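Local coordinates for protein uncharacterized HTH-type transcriptional regulator ygaV (PDB 3CUO) that regulates large-scale gene expression in response to sulfide, acting as both repressor and activator and, without sulfide, holding down many anaerobic respiratory genes, at residues A15-H23 / N83-A91. Residues are numbered along the deposited sequence; the frame is centred on the assembly and turned at random.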
loop_
_atom_site.group_PDB
_atom_site.type_symbol
_atom_site.label_atom_id
_atom_site.label_comp_id
_atom_site.label_asym_id
_atom_site.label_seq_id
_atom_site.Cartn_x
_atom_site.Cartn_y
_atom_site.Cartn_z
ATOM N N ALA A 15 6.841 3.322 -0.410
ATOM C CA ALA A 15 5.782 4.265 -0.112
ATOM C C ALA A 15 5.063 4.804 -1.337
ATOM O O ALA A 15 3.822 5.015 -1.336
ATOM C CB ALA A 15 6.306 5.444 0.757
ATOM N N ALA A 16 5.847 5.120 -2.355
ATOM C CA ALA A 16 5.359 5.554 -3.646
ATOM C C ALA A 16 4.479 4.504 -4.348
ATOM O O ALA A 16 3.459 4.829 -4.918
ATOM C CB ALA A 16 6.561 5.871 -4.566
ATOM N N LEU A 17 4.922 3.252 -4.342
ATOM C CA LEU A 17 4.136 2.166 -4.847
ATOM C C LEU A 17 2.800 2.051 -4.093
ATOM O O LEU A 17 1.750 1.978 -4.703
ATOM C CB LEU A 17 4.911 0.893 -4.741
ATOM C CG LEU A 17 4.184 -0.348 -5.237
ATOM C CD1 LEU A 17 4.309 -0.446 -6.745
ATOM C CD2 LEU A 17 4.749 -1.576 -4.533
ATOM N N LEU A 18 2.824 2.067 -2.759
ATOM C CA LEU A 18 1.614 1.952 -1.998
ATOM C C LEU A 18 0.717 3.151 -2.264
ATOM O O LEU A 18 -0.496 3.048 -2.421
ATOM C CB LEU A 18 1.961 1.791 -0.480
ATOM C CG LEU A 18 2.694 0.547 0.015
ATOM C CD1 LEU A 18 2.614 0.568 1.542
ATOM C CD2 LEU A 18 2.137 -0.767 -0.571
ATOM N N LYS A 19 1.306 4.313 -2.368
ATOM C CA LYS A 19 0.491 5.502 -2.611
ATOM C C LYS A 19 -0.222 5.455 -3.953
ATOM O O LYS A 19 -1.406 5.825 -4.032
ATOM C CB LYS A 19 1.351 6.737 -2.484
ATOM C CG LYS A 19 0.604 8.041 -2.772
ATOM C CD LYS A 19 1.267 9.199 -2.022
ATOM C CE LYS A 19 1.151 10.538 -2.796
ATOM N NZ LYS A 19 0.760 11.709 -1.874
ATOM N N ALA A 20 0.469 4.958 -5.007
ATOM C CA ALA A 20 -0.165 4.812 -6.298
ATOM C C ALA A 20 -1.316 3.802 -6.348
ATOM O O ALA A 20 -2.173 3.864 -7.231
ATOM C CB ALA A 20 0.929 4.448 -7.414
ATOM N N MET A 21 -1.274 2.802 -5.481
ATOM C CA MET A 21 -2.289 1.796 -5.437
ATOM C C MET A 21 -3.401 2.191 -4.444
ATOM O O MET A 21 -4.397 1.514 -4.386
ATOM C CB MET A 21 -1.652 0.466 -4.921
ATOM C CG MET A 21 -0.500 -0.114 -5.812
ATOM S SD MET A 21 0.129 -1.796 -5.333
ATOM C CE MET A 21 -1.284 -2.823 -5.420
ATOM N N SER A 22 -3.245 3.268 -3.674
ATOM C CA SER A 22 -4.144 3.547 -2.521
ATOM C C SER A 22 -5.465 4.231 -2.821
ATOM O O SER A 22 -5.909 5.070 -2.065
ATOM C CB SER A 22 -3.415 4.363 -1.444
ATOM O OG SER A 22 -2.888 5.577 -1.942
ATOM N N HIS A 23 -6.117 3.807 -3.910
ATOM C CA HIS A 23 -7.437 4.301 -4.326
ATOM C C HIS A 23 -8.258 3.061 -4.622
ATOM O O HIS A 23 -7.709 2.101 -5.153
ATOM C CB HIS A 23 -7.312 5.192 -5.533
ATOM C CG HIS A 23 -8.599 5.864 -5.932
ATOM N ND1 HIS A 23 -9.685 5.178 -6.442
ATOM C CD2 HIS A 23 -8.944 7.173 -5.924
ATOM C CE1 HIS A 23 -10.668 6.025 -6.662
ATOM N NE2 HIS A 23 -10.233 7.246 -6.391
ATOM N N ASN A 83 4.435 -3.841 -13.284
ATOM C CA ASN A 83 5.232 -4.074 -12.066
ATOM C C ASN A 83 4.707 -5.316 -11.353
ATOM O O ASN A 83 3.575 -5.333 -10.849
ATOM C CB ASN A 83 5.115 -2.848 -11.155
ATOM C CG ASN A 83 6.062 -2.886 -10.056
ATOM O OD1 ASN A 83 6.494 -3.976 -9.691
ATOM N ND2 ASN A 83 6.459 -1.710 -9.521
ATOM N N GLU A 84 5.514 -6.351 -11.241
ATOM C CA GLU A 84 5.033 -7.552 -10.609
ATOM C C GLU A 84 4.798 -7.380 -9.111
ATOM O O GLU A 84 4.031 -8.124 -8.586
ATOM C CB GLU A 84 5.886 -8.772 -10.947
ATOM C CG GLU A 84 5.350 -9.511 -12.215
ATOM C CD GLU A 84 6.366 -10.531 -12.788
ATOM O OE1 GLU A 84 7.419 -10.783 -12.130
ATOM O OE2 GLU A 84 6.148 -11.077 -13.911
ATOM N N ALA A 85 5.449 -6.405 -8.458
ATOM C CA ALA A 85 5.122 -6.006 -7.106
ATOM C C ALA A 85 3.621 -5.750 -6.880
ATOM O O ALA A 85 3.123 -5.922 -5.778
ATOM C CB ALA A 85 5.914 -4.799 -6.715
ATOM N N VAL A 86 2.936 -5.343 -7.950
ATOM C CA VAL A 86 1.506 -5.095 -7.932
ATOM C C VAL A 86 0.804 -6.395 -7.701
ATOM O O VAL A 86 -0.023 -6.512 -6.825
ATOM C CB VAL A 86 1.003 -4.386 -9.226
ATOM C CG1 VAL A 86 -0.483 -4.425 -9.257
ATOM C CG2 VAL A 86 1.556 -2.942 -9.280
ATOM N N ASN A 87 1.188 -7.391 -8.459
ATOM C CA ASN A 87 0.592 -8.704 -8.311
ATOM C C ASN A 87 0.837 -9.262 -6.899
ATOM O O ASN A 87 -0.061 -9.890 -6.322
ATOM C CB ASN A 87 1.178 -9.624 -9.346
ATOM C CG ASN A 87 0.650 -9.307 -10.770
ATOM O OD1 ASN A 87 1.404 -9.306 -11.743
ATOM N ND2 ASN A 87 -0.606 -9.016 -10.863
ATOM N N ALA A 88 2.031 -9.006 -6.371
ATOM C CA ALA A 88 2.374 -9.411 -4.972
ATOM C C ALA A 88 1.486 -8.765 -3.945
ATOM O O ALA A 88 1.046 -9.405 -2.983
ATOM C CB ALA A 88 3.828 -9.080 -4.673
ATOM N N ILE A 89 1.243 -7.458 -4.100
ATOM C CA ILE A 89 0.436 -6.737 -3.125
ATOM C C ILE A 89 -1.010 -7.149 -3.244
ATOM O O ILE A 89 -1.694 -7.397 -2.238
ATOM C CB ILE A 89 0.647 -5.245 -3.285
ATOM C CG1 ILE A 89 2.066 -4.948 -2.844
ATOM C CG2 ILE A 89 -0.461 -4.405 -2.510
ATOM C CD1 ILE A 89 2.627 -3.725 -3.373
ATOM N N ILE A 90 -1.521 -7.202 -4.473
ATOM C CA ILE A 90 -2.848 -7.740 -4.705
ATOM C C ILE A 90 -3.102 -9.102 -4.061
ATOM O O ILE A 90 -4.114 -9.317 -3.412
ATOM C CB ILE A 90 -3.186 -7.767 -6.270
ATOM C CG1 ILE A 90 -3.441 -6.338 -6.729
ATOM C CG2 ILE A 90 -4.368 -8.633 -6.510
ATOM C CD1 ILE A 90 -4.130 -6.261 -8.153
ATOM N N ALA A 91 -2.172 -10.014 -4.237
ATOM C CA ALA A 91 -2.287 -11.355 -3.688
ATOM C C ALA A 91 -2.275 -11.317 -2.150
ATOM O O ALA A 91 -3.059 -12.048 -1.492
ATOM C CB ALA A 91 -1.127 -12.206 -4.220
#
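Leu17 and Ile89 meet tip to tip between helix 11-21 and the C-terminal helix 84-97. Leu17 CD2 presses on Ile89 CD1 at 3.2 Å, tighter than a usual carbon contact. The other branch of Leu17, CD1, lies 3.7 Å from Asn83 ND2, so the fork runs from the N-cap residue to Ile89, well into the second helix. Leu17 CG stands anti to the backbone N (chi1 180°), which sends both methyls across the interface. Ala85 CB adds a looser contact to CD2. Replacing Leu17 with an alanine would probably open a gap beside Ile89 CD1 and leave that methyl without its closest neighbour here.

One helical turn on, Met21 crosses the side of Ile89. Its chain is extended as far as SD and then bends (chi3 59°), which lays CE against Ile89 CG2 at 3.4 Å. Met21 SD sits 3.7 Å from Ile89 CD1. Ile89 is therefore touched on both of its branches. Met21 CE also reaches Val86 CG1 at 4.2 Å and comes near Ile90 CG1. Leu18 CD2 touches Ile89 CD1 more loosely.

Nearly all of the contact is apolar and buried. Asn83 is the N-cap of the second helix. Its OD1 accepts from Ala85 N at 2.9 Å, with the donor above the carbonyl plane, and this bond helps fix the amide beside Leu17.

Farther out, Leu27 and Leu30 of helix 24-33 pack on Met21, and Leu67 touches Leu17 and Val86. Met21 of the second subunit packs on Leu18, and Val96 of the second subunit on Ala85. The short helix segments cross at -67°, with their axes 11.4 Å apart. This joining of N- and C-terminal helices beside the partner subunit is characteristic of the dimeric ArsR-type winged helix-turn-helix fold.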